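Local coordinates for 5-nitroimidazole antibiotic resistance protein (Bacteroides thetaiotaomicron, PDB 2FG9) that probably acts as a flavin-dependent oxidoreductase of the pyridoxamine 5'-phosphate oxidase family and may confer resistance to 5-nitroimidazole antibiotics, at residues 32-37 against 112-117. Numbering follows the deposited sequence.
With FAD (flavin-adenine dinucleotide), chain C.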
ATOM      1  N   GLU A  32     -17.066 -13.838 -13.951  1.00 52.26           N
ATOM      2  CA  GLU A  32     -17.555 -13.855 -12.575  1.00 52.26           C
ATOM      3  C   GLU A  32     -16.506 -13.388 -11.599  1.00 52.85           C
ATOM      4  O   GLU A  32     -16.830 -12.722 -10.612  1.00 53.26           O
ATOM      5  CB  GLU A  32     -18.051 -15.243 -12.210  1.00 52.51           C
ATOM      6  CG  GLU A  32     -19.393 -15.529 -12.787  1.00 52.97           C
ATOM      7  CD  GLU A  32     -19.844 -16.959 -12.570  1.00 55.29           C
ATOM      8  OE1 GLU A  32     -18.962 -17.792 -12.260  1.00 59.16           O
ATOM      9  OE2 GLU A  32     -21.064 -17.240 -12.709  1.00 52.34           O
ATOM     10  N   SER A  33     -15.238 -13.679 -11.881  1.00 53.20           N
ATOM     11  CA  SER A  33     -14.164 -13.181 -11.011  1.00 53.66           C
ATOM     12  C   SER A  33     -14.111 -11.658 -11.001  1.00 53.41           C
ATOM     13  O   SER A  33     -13.893 -11.050  -9.953  1.00 52.88           O
ATOM     14  CB  SER A  33     -12.797 -13.733 -11.424  1.00 54.19           C
ATOM     15  OG  SER A  33     -11.786 -13.175 -10.593  1.00 56.90           O
ATOM     16  N   ILE A  34     -14.330 -11.046 -12.164  1.00 53.44           N
ATOM     17  CA  ILE A  34     -14.344  -9.597 -12.264  1.00 53.01           C
ATOM     18  C   ILE A  34     -15.499  -9.078 -11.443  1.00 53.21           C
ATOM     19  O   ILE A  34     -15.339  -8.166 -10.643  1.00 53.08           O
ATOM     20  CB  ILE A  34     -14.458  -9.115 -13.743  1.00 53.13           C
ATOM     21  CG1 ILE A  34     -13.229  -9.557 -14.516  1.00 53.72           C
ATOM     22  CG2 ILE A  34     -14.534  -7.600 -13.816  1.00 52.53           C
ATOM     23  CD1 ILE A  34     -13.395  -9.569 -15.986  1.00 54.09           C
ATOM     24  N   ILE A  35     -16.673  -9.666 -11.643  1.00 53.36           N
ATOM     25  CA  ILE A  35     -17.860  -9.263 -10.893  1.00 53.55           C
ATOM     26  C   ILE A  35     -17.602  -9.362  -9.381  1.00 54.20           C
ATOM     27  O   ILE A  35     -17.958  -8.473  -8.607  1.00 54.03           O
ATOM     28  CB  ILE A  35     -19.078 -10.140 -11.302  1.00 53.13           C
ATOM     29  CG1 ILE A  35     -19.459  -9.888 -12.755  1.00 54.31           C
ATOM     30  CG2 ILE A  35     -20.307  -9.901 -10.394  1.00 53.65           C
ATOM     31  CD1 ILE A  35     -20.551 -10.796 -13.244  1.00 53.44           C
ATOM     32  N   LEU A  36     -16.997 -10.463  -8.969  1.00 55.66           N
ATOM     33  CA  LEU A  36     -16.753 -10.718  -7.556  1.00 56.62           C
ATOM     34  C   LEU A  36     -15.702  -9.783  -6.965  1.00 56.84           C
ATOM     35  O   LEU A  36     -15.761  -9.463  -5.785  1.00 57.59           O
ATOM     36  CB  LEU A  36     -16.389 -12.191  -7.346  1.00 57.09           C
ATOM     37  CG  LEU A  36     -17.537 -13.192  -7.659  1.00 59.31           C
ATOM     38  CD1 LEU A  36     -17.069 -14.678  -7.564  1.00 60.35           C
ATOM     39  CD2 LEU A  36     -18.788 -12.957  -6.766  1.00 59.93           C
ATOM     40  N   GLN A  37     -14.764  -9.332  -7.781  1.00 57.02           N
ATOM     41  CA  GLN A  37     -13.757  -8.363  -7.354  1.00 57.80           C
ATOM     42  C   GLN A  37     -14.302  -6.948  -7.236  1.00 56.46           C
ATOM     43  O   GLN A  37     -13.693  -6.114  -6.579  1.00 55.64           O
ATOM     44  CB  GLN A  37     -12.577  -8.334  -8.345  1.00 57.77           C
ATOM     45  CG  GLN A  37     -11.672  -9.583  -8.279  1.00 60.52           C
ATOM     46  CD  GLN A  37     -10.458  -9.480  -9.220  1.00 62.58           C
ATOM     47  OE1 GLN A  37      -9.430  -8.885  -8.847  1.00 69.05           O
ATOM     48  NE2 GLN A  37     -10.568 -10.054 -10.448  1.00 67.64           N
ATOM     49  N   GLU A 112     -10.148  -4.596 -17.448  1.00 51.83           N
ATOM     50  CA  GLU A 112     -11.168  -5.545 -17.819  1.00 51.56           C
ATOM     51  C   GLU A 112     -12.483  -5.208 -17.180  1.00 49.49           C
ATOM     52  O   GLU A 112     -12.504  -4.566 -16.133  1.00 48.83           O
ATOM     53  CB  GLU A 112     -10.734  -6.974 -17.486  1.00 51.55           C
ATOM     54  CG  GLU A 112     -10.014  -7.177 -16.206  1.00 53.63           C
ATOM     55  CD  GLU A 112      -9.383  -8.592 -16.116  1.00 56.42           C
ATOM     56  OE1 GLU A 112      -8.958  -9.139 -17.167  1.00 58.93           O
ATOM     57  OE2 GLU A 112      -9.289  -9.139 -14.977  1.00 63.36           O
ATOM     58  N   SER A 113     -13.558  -5.635 -17.830  1.00 46.68           N
ATOM     59  CA  SER A 113     -14.894  -5.347 -17.385  1.00 46.36           C
ATOM     60  C   SER A 113     -15.824  -6.485 -17.637  1.00 45.75           C
ATOM     61  O   SER A 113     -15.582  -7.311 -18.491  1.00 44.67           O
ATOM     62  CB  SER A 113     -15.476  -4.136 -18.111  1.00 46.71           C
ATOM     63  OG  SER A 113     -15.386  -4.271 -19.514  1.00 44.69           O
ATOM     64  N   ALA A 114     -16.914  -6.492 -16.887  1.00 45.76           N
ATOM     65  CA  ALA A 114     -17.999  -7.426 -17.103  1.00 45.63           C
ATOM     66  C   ALA A 114     -19.257  -6.615 -17.324  1.00 45.94           C
ATOM     67  O   ALA A 114     -19.342  -5.480 -16.890  1.00 44.99           O
ATOM     68  CB  ALA A 114     -18.163  -8.315 -15.949  1.00 45.39           C
HETATM   69  N   MSE A 115     -20.202  -7.226 -18.027  1.00 47.02           N
HETATM   70  CA  MSE A 115     -21.484  -6.642 -18.311  1.00 48.60           C
HETATM   71  C   MSE A 115     -22.525  -7.702 -18.206  1.00 47.52           C
HETATM   72  O   MSE A 115     -22.395  -8.731 -18.817  1.00 47.56           O
HETATM   73  CB  MSE A 115     -21.493  -6.082 -19.716  1.00 48.25           C
HETATM   74  CG  MSE A 115     -22.740  -5.300 -20.033  1.00 49.74           C
HETATM   75 SE   MSE A 115     -22.825  -4.797 -21.890  0.75 56.29          SE
HETATM   76  CE  MSE A 115     -21.324  -3.488 -21.865  1.00 55.27           C
ATOM     77  N   CYS A 116     -23.561  -7.427 -17.427  1.00 47.68           N
ATOM     78  CA  CYS A 116     -24.702  -8.313 -17.259  1.00 47.22           C
ATOM     79  C   CYS A 116     -25.989  -7.636 -17.699  1.00 47.45           C
ATOM     80  O   CYS A 116     -26.302  -6.555 -17.248  1.00 47.02           O
ATOM     81  CB  CYS A 116     -24.892  -8.685 -15.795  1.00 46.19           C
ATOM     82  SG  CYS A 116     -23.541  -9.630 -15.055  1.00 48.30           S
ATOM     83  N   ARG A 117     -26.766  -8.326 -18.517  1.00 47.99           N
ATOM     84  CA  ARG A 117     -28.083  -7.836 -18.953  1.00 48.82           C
ATOM     85  C   ARG A 117     -29.139  -8.766 -18.380  1.00 47.55           C
ATOM     86  O   ARG A 117     -28.995  -9.984 -18.430  1.00 47.09           O
ATOM     87  CB  ARG A 117     -28.180  -7.831 -20.460  1.00 48.65           C
ATOM     88  CG  ARG A 117     -27.371  -6.696 -21.172  1.00 52.61           C
ATOM     89  CD  ARG A 117     -27.994  -6.513 -22.535  1.00 56.32           C
ATOM     90  NE  ARG A 117     -27.302  -5.710 -23.562  1.00 58.87           N
ATOM     91  CZ  ARG A 117     -26.149  -6.053 -24.128  1.00 59.58           C
ATOM     92  NH1 ARG A 117     -25.485  -7.141 -23.731  1.00 61.29           N
ATOM     93  NH2 ARG A 117     -25.632  -5.280 -25.069  1.00 60.63           N
TER
HETATM   94  PA  FAD C 161     -19.373  -3.880 -29.369  1.00 63.10           P
HETATM   95  O1A FAD C 161     -20.225  -3.129 -30.377  1.00 64.82           O
HETATM   96  O2A FAD C 161     -18.203  -4.689 -29.900  1.00 63.50           O
HETATM   97  O5B FAD C 161     -20.355  -4.862 -28.553  1.00 63.16           O
HETATM   98  C5B FAD C 161     -20.196  -6.258 -28.598  1.00 62.42           C
HETATM   99  C4B FAD C 161     -20.842  -6.882 -27.361  1.00 62.20           C
HETATM  100  O4B FAD C 161     -19.822  -7.317 -26.455  1.00 61.18           O
HETATM  101  C3B FAD C 161     -21.776  -5.973 -26.548  1.00 60.69           C
HETATM  102  O3B FAD C 161     -23.098  -5.831 -27.045  1.00 62.13           O
HETATM  103  C2B FAD C 161     -21.691  -6.660 -25.197  1.00 60.13           C
HETATM  104  O2B FAD C 161     -22.453  -7.858 -25.113  1.00 59.80           O
HETATM  105  C1B FAD C 161     -20.198  -6.990 -25.128  1.00 58.58           C
HETATM  106  N9A FAD C 161     -19.442  -5.848 -24.528  1.00 55.93           N
HETATM  107  C8A FAD C 161     -19.167  -4.630 -25.087  1.00 55.00           C
HETATM  108  N7A FAD C 161     -18.498  -3.885 -24.190  1.00 55.03           N
HETATM  109  C5A FAD C 161     -18.296  -4.603 -23.053  1.00 58.46           C
HETATM  110  C6A FAD C 161     -17.641  -4.302 -21.820  1.00 57.82           C
HETATM  111  N6A FAD C 161     -16.616  -3.429 -21.814  1.00 57.69           N
HETATM  112  N1A FAD C 161     -17.645  -5.268 -20.834  1.00 55.14           N
HETATM  113  C2A FAD C 161     -18.259  -6.505 -21.061  1.00 55.76           C
HETATM  114  N3A FAD C 161     -18.900  -6.810 -22.253  1.00 53.81           N
HETATM  115  C4A FAD C 161     -18.911  -5.861 -23.253  1.00 57.47           C
HETATM  116  N1  FAD C 161     -13.301   1.526 -25.339  1.00 49.86           N
HETATM  117  C2  FAD C 161     -13.187   2.626 -26.178  1.00 50.54           C
HETATM  118  O2  FAD C 161     -13.576   2.576 -27.352  1.00 51.47           O
HETATM  119  N3  FAD C 161     -12.596   3.773 -25.697  1.00 50.51           N
HETATM  120  C4  FAD C 161     -12.140   3.833 -24.374  1.00 49.13           C
HETATM  121  O4  FAD C 161     -11.936   4.935 -23.920  1.00 49.90           O
HETATM  122  C4X FAD C 161     -12.260   2.739 -23.534  1.00 49.06           C
HETATM  123  N5  FAD C 161     -11.828   2.731 -22.213  1.00 51.25           N
HETATM  124  C5X FAD C 161     -11.992   1.569 -21.412  1.00 50.72           C
HETATM  125  C6  FAD C 161     -11.594   1.561 -20.106  1.00 49.94           C
HETATM  126  C7  FAD C 161     -11.778   0.448 -19.309  1.00 49.45           C
HETATM  127  C7M FAD C 161     -12.000   0.842 -17.884  1.00 50.86           C
HETATM  128  C8  FAD C 161     -12.352  -0.689 -19.833  1.00 48.37           C
HETATM  129  C8M FAD C 161     -12.766  -1.868 -19.042  1.00 48.11           C
HETATM  130  C9  FAD C 161     -12.745  -0.710 -21.138  1.00 49.59           C
HETATM  131  C9A FAD C 161     -12.585   0.425 -21.916  1.00 50.02           C
HETATM  132  N10 FAD C 161     -13.030   0.474 -23.223  1.00 51.26           N
HETATM  133  C10 FAD C 161     -12.871   1.586 -24.029  1.00 49.40           C
HETATM  134  C1' FAD C 161     -13.842  -0.626 -23.765  1.00 51.58           C
HETATM  135  C2' FAD C 161     -15.221  -0.094 -24.063  1.00 52.38           C
HETATM  136  O2' FAD C 161     -16.042  -0.601 -23.016  1.00 50.55           O
HETATM  137  C3' FAD C 161     -15.395  -0.597 -25.512  1.00 54.84           C
HETATM  138  O3' FAD C 161     -15.614   0.396 -26.511  1.00 54.51           O
HETATM  139  C4' FAD C 161     -16.448  -1.648 -25.545  1.00 56.07           C
HETATM  140  O4' FAD C 161     -16.065  -2.732 -24.690  1.00 52.13           O
HETATM  141  C5' FAD C 161     -16.648  -1.915 -27.044  1.00 56.70           C
HETATM  142  O5' FAD C 161     -17.667  -0.966 -27.316  1.00 59.50           O
HETATM  143  P   FAD C 161     -18.883  -1.235 -28.331  1.00 58.99           P
HETATM  144  O1P FAD C 161     -18.404  -0.700 -29.689  1.00 58.27           O
HETATM  145  O2P FAD C 161     -20.183  -0.649 -27.843  1.00 56.81           O
HETATM  146  O3P FAD C 161     -18.865  -2.836 -28.257  1.00 61.73           O
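Ser113 OG accepts a hydrogen bond from N6A of the FAD adenine at 2.7 Å, while adenine N1A lies 2.8 Å from the same Ser113 OG. Two residues on, the Met115 side chain leaves the backbone extended and bends at its last torsion (chi3 -69°), which sets CE 3.4 Å from C5A of the adenine. Further along, Arg117 NH2 donates to ribose O3B of FAD, an oxygen at the in-plane edge of the guanidinium, and Met115 SE lies above one guanidinium face, offset toward its rim. The strand thus illustrates how alternation divides labour: Ser113, Met115 and Arg117 serve the cofactor, whereas Glu112, Ala114 and Cys116 turn to the helix in van der Waals packing, with no hydrogen bond across it. Ile34 CD1 reaches Glu112 CB and Ser113 O, and its CG2, anti to the backbone N, rests 4.0 Å from Ala114 N. Ile35 adds a second contact, CG1 being 3.8 Å from Ala114 CB and CD1 3.7 Å from Cys116 SG. Glu112 OE1 forms a salt bridge with Arg30 NH2, one turn before Ile34 on helix 28-37. Segments 32-37 and 112-117 run nearly at right angles (95°), Ile35 also packing on Phe90 of strand 85-99 and Met165 of strand 156-175, the two neighbours of strand 106-123, while Val54 and Pro56 of the second subunit pack against its cofactor side.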